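Long-range contact in putative dienelactone hydrolase (Klebsiella pneumoniae subsp. pneumoniae MGH 78578, PDB 3F67), which probably acts as a hydrolase of the dienelactone hydrolase family, with the alpha/beta-hydrolase fold: residues H22-L32 / S105-D113. Numbering follows the deposited sequence.
With ACY (acetic acid), chain E.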
loop_
_atom_site.group_PDB
_atom_site.type_symbol
_atom_site.label_atom_id
_atom_site.label_comp_id
_atom_site.label_asym_id
_atom_site.label_seq_id
_atom_site.Cartn_x
_atom_site.Cartn_y
_atom_site.Cartn_z
ATOM N N HIS A 22 12.604 -7.444 0.802
ATOM C CA HIS A 22 12.466 -7.338 -0.658
ATOM C C HIS A 22 12.509 -8.694 -1.324
ATOM O O HIS A 22 13.164 -9.619 -0.822
ATOM C CB HIS A 22 13.525 -6.374 -1.280
ATOM C CG HIS A 22 14.944 -6.814 -1.064
ATOM N ND1 HIS A 22 15.678 -7.493 -2.015
ATOM C CD2 HIS A 22 15.755 -6.685 0.014
ATOM C CE1 HIS A 22 16.872 -7.788 -1.520
ATOM N NE2 HIS A 22 16.952 -7.290 -0.298
ATOM N N ALA A 23 11.805 -8.818 -2.439
ATOM C CA ALA A 23 11.780 -10.075 -3.205
ATOM C C ALA A 23 11.798 -9.700 -4.671
ATOM O O ALA A 23 11.213 -8.674 -5.062
ATOM C CB ALA A 23 10.454 -10.891 -2.892
ATOM N N ARG A 24 12.400 -10.560 -5.497
ATOM C CA ARG A 24 12.437 -10.277 -6.938
ATOM C C ARG A 24 12.648 -11.574 -7.704
ATOM O O ARG A 24 13.076 -12.574 -7.108
ATOM C CB ARG A 24 13.628 -9.361 -7.256
ATOM C CG ARG A 24 14.981 -10.055 -7.018
ATOM C CD ARG A 24 16.111 -9.040 -7.182
ATOM N NE ARG A 24 16.213 -8.165 -5.996
ATOM C CZ ARG A 24 16.941 -7.040 -5.975
ATOM N NH1 ARG A 24 17.621 -6.660 -7.066
ATOM N NH2 ARG A 24 16.995 -6.300 -4.869
ATOM N N PRO A 25 12.354 -11.559 -9.012
ATOM C CA PRO A 25 12.705 -12.745 -9.824
ATOM C C PRO A 25 14.210 -13.013 -9.829
ATOM O O PRO A 25 15.021 -12.074 -9.873
ATOM C CB PRO A 25 12.251 -12.380 -11.245
ATOM C CG PRO A 25 11.836 -10.957 -11.220
ATOM C CD PRO A 25 11.712 -10.485 -9.798
ATOM N N LYS A 26 14.570 -14.289 -9.910
ATOM C CA LYS A 26 15.973 -14.705 -9.928
ATOM C C LYS A 26 16.871 -14.201 -11.082
ATOM O O LYS A 26 17.887 -13.562 -10.815
ATOM C CB LYS A 26 16.081 -16.223 -9.804
ATOM C CG LYS A 26 17.491 -16.701 -9.503
ATOM C CD LYS A 26 17.446 -18.052 -8.809
ATOM C CE LYS A 26 17.808 -19.186 -9.755
ATOM N NZ LYS A 26 19.260 -19.481 -9.728
ATOM N N ASN A 27 16.564 -14.468 -12.347
ATOM C CA ASN A 27 17.662 -14.202 -13.307
ATOM C C ASN A 27 17.441 -12.983 -14.172
ATOM O O ASN A 27 17.708 -12.984 -15.365
ATOM C CB ASN A 27 18.049 -15.463 -14.070
ATOM C CG ASN A 27 18.630 -16.526 -13.158
ATOM O OD1 ASN A 27 19.637 -16.302 -12.473
ATOM N ND2 ASN A 27 17.994 -17.698 -13.139
ATOM N N ALA A 28 16.972 -11.916 -13.521
ATOM C CA ALA A 28 16.425 -10.733 -14.194
ATOM C C ALA A 28 17.282 -10.221 -15.356
ATOM O O ALA A 28 18.513 -10.207 -15.278
ATOM C CB ALA A 28 16.154 -9.612 -13.179
ATOM N N ASP A 29 16.607 -9.798 -16.420
ATOM C CA ASP A 29 17.272 -9.352 -17.665
ATOM C C ASP A 29 17.909 -7.975 -17.569
ATOM O O ASP A 29 18.899 -7.677 -18.266
ATOM C CB ASP A 29 16.215 -9.252 -18.778
ATOM C CG ASP A 29 16.335 -10.347 -19.798
ATOM O OD1 ASP A 29 15.395 -10.513 -20.619
ATOM O OD2 ASP A 29 17.373 -11.045 -19.783
ATOM N N GLY A 30 17.304 -7.129 -16.745
ATOM C CA GLY A 30 17.684 -5.727 -16.625
ATOM C C GLY A 30 16.877 -5.145 -15.477
ATOM O O GLY A 30 16.381 -5.894 -14.639
ATOM N N PRO A 31 16.724 -3.810 -15.441
ATOM C CA PRO A 31 15.982 -3.156 -14.361
ATOM C C PRO A 31 14.528 -3.617 -14.322
ATOM O O PRO A 31 13.881 -3.742 -15.390
ATOM C CB PRO A 31 16.056 -1.678 -14.743
ATOM C CG PRO A 31 17.340 -1.575 -15.549
ATOM C CD PRO A 31 17.288 -2.834 -16.395
ATOM N N LEU A 32 14.007 -3.824 -13.112
ATOM C CA LEU A 32 12.680 -4.424 -12.913
ATOM C C LEU A 32 11.643 -3.372 -12.607
ATOM O O LEU A 32 11.970 -2.360 -11.982
ATOM C CB LEU A 32 12.735 -5.405 -11.718
ATOM C CG LEU A 32 13.610 -6.653 -11.988
ATOM C CD1 LEU A 32 13.918 -7.279 -10.618
ATOM C CD2 LEU A 32 12.801 -7.586 -12.868
ATOM N N SER A 105 13.935 5.590 -4.218
ATOM C CA SER A 105 15.318 6.010 -4.527
ATOM C C SER A 105 16.282 4.840 -4.411
ATOM O O SER A 105 17.146 4.623 -5.276
ATOM C CB SER A 105 15.755 7.163 -3.620
ATOM O OG SER A 105 15.081 8.352 -3.992
ATOM N N TRP A 106 16.123 4.072 -3.339
ATOM C CA TRP A 106 16.991 2.898 -3.097
ATOM C C TRP A 106 16.726 1.886 -4.211
ATOM O O TRP A 106 17.652 1.315 -4.747
ATOM C CB TRP A 106 16.695 2.286 -1.721
ATOM C CG TRP A 106 17.427 0.961 -1.432
ATOM C CD1 TRP A 106 18.648 0.805 -0.820
ATOM C CD2 TRP A 106 16.962 -0.357 -1.737
ATOM N NE1 TRP A 106 18.976 -0.547 -0.734
ATOM C CE2 TRP A 106 17.954 -1.271 -1.285
ATOM C CE3 TRP A 106 15.791 -0.863 -2.347
ATOM C CZ2 TRP A 106 17.820 -2.646 -1.421
ATOM C CZ3 TRP A 106 15.674 -2.249 -2.505
ATOM C CH2 TRP A 106 16.686 -3.119 -2.018
ATOM N N ALA A 107 15.460 1.695 -4.565
ATOM C CA ALA A 107 15.098 0.653 -5.540
ATOM C C ALA A 107 15.781 0.884 -6.885
ATOM O O ALA A 107 16.253 -0.062 -7.526
ATOM C CB ALA A 107 13.555 0.585 -5.693
ATOM N N ALA A 108 15.869 2.140 -7.315
ATOM C CA ALA A 108 16.481 2.455 -8.613
ATOM C C ALA A 108 17.988 2.143 -8.692
ATOM O O ALA A 108 18.515 2.025 -9.776
ATOM C CB ALA A 108 16.227 3.941 -8.970
ATOM N N ARG A 109 18.665 2.010 -7.523
ATOM C CA ARG A 109 20.088 1.646 -7.473
ATOM C C ARG A 109 20.295 0.184 -7.075
ATOM O O ARG A 109 21.427 -0.250 -6.954
ATOM C CB ARG A 109 20.844 2.560 -6.495
ATOM C CG ARG A 109 21.271 3.913 -7.152
ATOM C CD ARG A 109 22.204 4.777 -6.298
ATOM N NE ARG A 109 21.436 5.238 -5.142
ATOM C CZ ARG A 109 20.753 6.377 -5.126
ATOM N NH1 ARG A 109 20.073 6.726 -4.047
ATOM N NH2 ARG A 109 20.778 7.191 -6.177
ATOM N N HIS A 110 19.186 -0.546 -6.858
ATOM C CA HIS A 110 19.255 -1.956 -6.399
ATOM C C HIS A 110 18.376 -2.924 -7.186
ATOM O O HIS A 110 17.910 -3.959 -6.644
ATOM C CB HIS A 110 18.971 -2.049 -4.891
ATOM C CG HIS A 110 19.945 -1.242 -4.075
ATOM N ND1 HIS A 110 21.101 -1.766 -3.525
ATOM C CD2 HIS A 110 19.940 0.076 -3.768
ATOM C CE1 HIS A 110 21.750 -0.805 -2.889
ATOM N NE2 HIS A 110 21.077 0.322 -3.037
ATOM N N GLY A 111 18.225 -2.627 -8.473
ATOM C CA GLY A 111 17.663 -3.581 -9.400
ATOM C C GLY A 111 16.367 -3.153 -10.009
ATOM O O GLY A 111 15.827 -3.872 -10.878
ATOM N N GLY A 112 15.859 -2.003 -9.559
ATOM C CA GLY A 112 14.586 -1.509 -10.087
ATOM C C GLY A 112 14.805 -0.451 -11.140
ATOM O O GLY A 112 15.885 0.151 -11.239
ATOM N N ASP A 113 13.757 -0.234 -11.922
ATOM C CA ASP A 113 13.702 0.814 -12.950
ATOM C C ASP A 113 12.920 2.020 -12.391
ATOM O O ASP A 113 11.733 1.911 -12.080
ATOM C CB ASP A 113 12.956 0.240 -14.172
ATOM C CG ASP A 113 13.004 1.154 -15.416
ATOM O OD1 ASP A 113 13.119 2.400 -15.270
ATOM O OD2 ASP A 113 12.916 0.592 -16.543
HETATM C C ACY E . 18.121 9.771 -5.136
HETATM O O ACY E . 18.799 9.750 -4.057
HETATM O OXT ACY E . 18.397 9.083 -6.125
HETATM C CH3 ACY E . 16.900 10.638 -5.245
HETATM O O HOH W 1 17.113 -6.092 -11.899
HETATM O O HOH W 2 12.821 -1.942 -17.163
#
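R24 and L32 hold the turn that follows helix 93-108 by its carbonyl oxygens. From strand 16-25 the long arginine side chain, bent at chi3 (77°), brings its guanidinium edge to the H110 carbonyl: NH1 donates to H110 O at 2.7 Å, while NH2 adds only a weak bond to the same oxygen. An arginine suits the place because it is long enough to reach this carbonyl from the strand. The next carbonyl oxygen, G111 O, accepts from L32 N at 2.9 Å, in the carbonyl plane on a lone pair, and also from a water that donates to G30 O as well. L32 O in turn accepts from D113 N (2.8 Å), which completes a parallel bridge around G112. A107 O, in the last turn of the helix, receives H110 N and G112 N from opposite faces of its plane. G111 has a positive phi (116°), a conformation suited to glycine. P31 has no amide hydrogen to offer; its CB packs on D113 CB, and a second water joins P31 O to D113 OD2, while OD1 accepts from H115 N. At H22, W106 CH2 lies over one imidazole face, 4.2 Å from H22 CG, an edge-to-face pair suited to two flat rings, planes at 59°. W106 also rests on T9, I11 and I63, so the end of helix 93-108 lies against strands 4-13, 16-25 and 61-65, and the short strand 112-113 pairs with the start of strand 32-38.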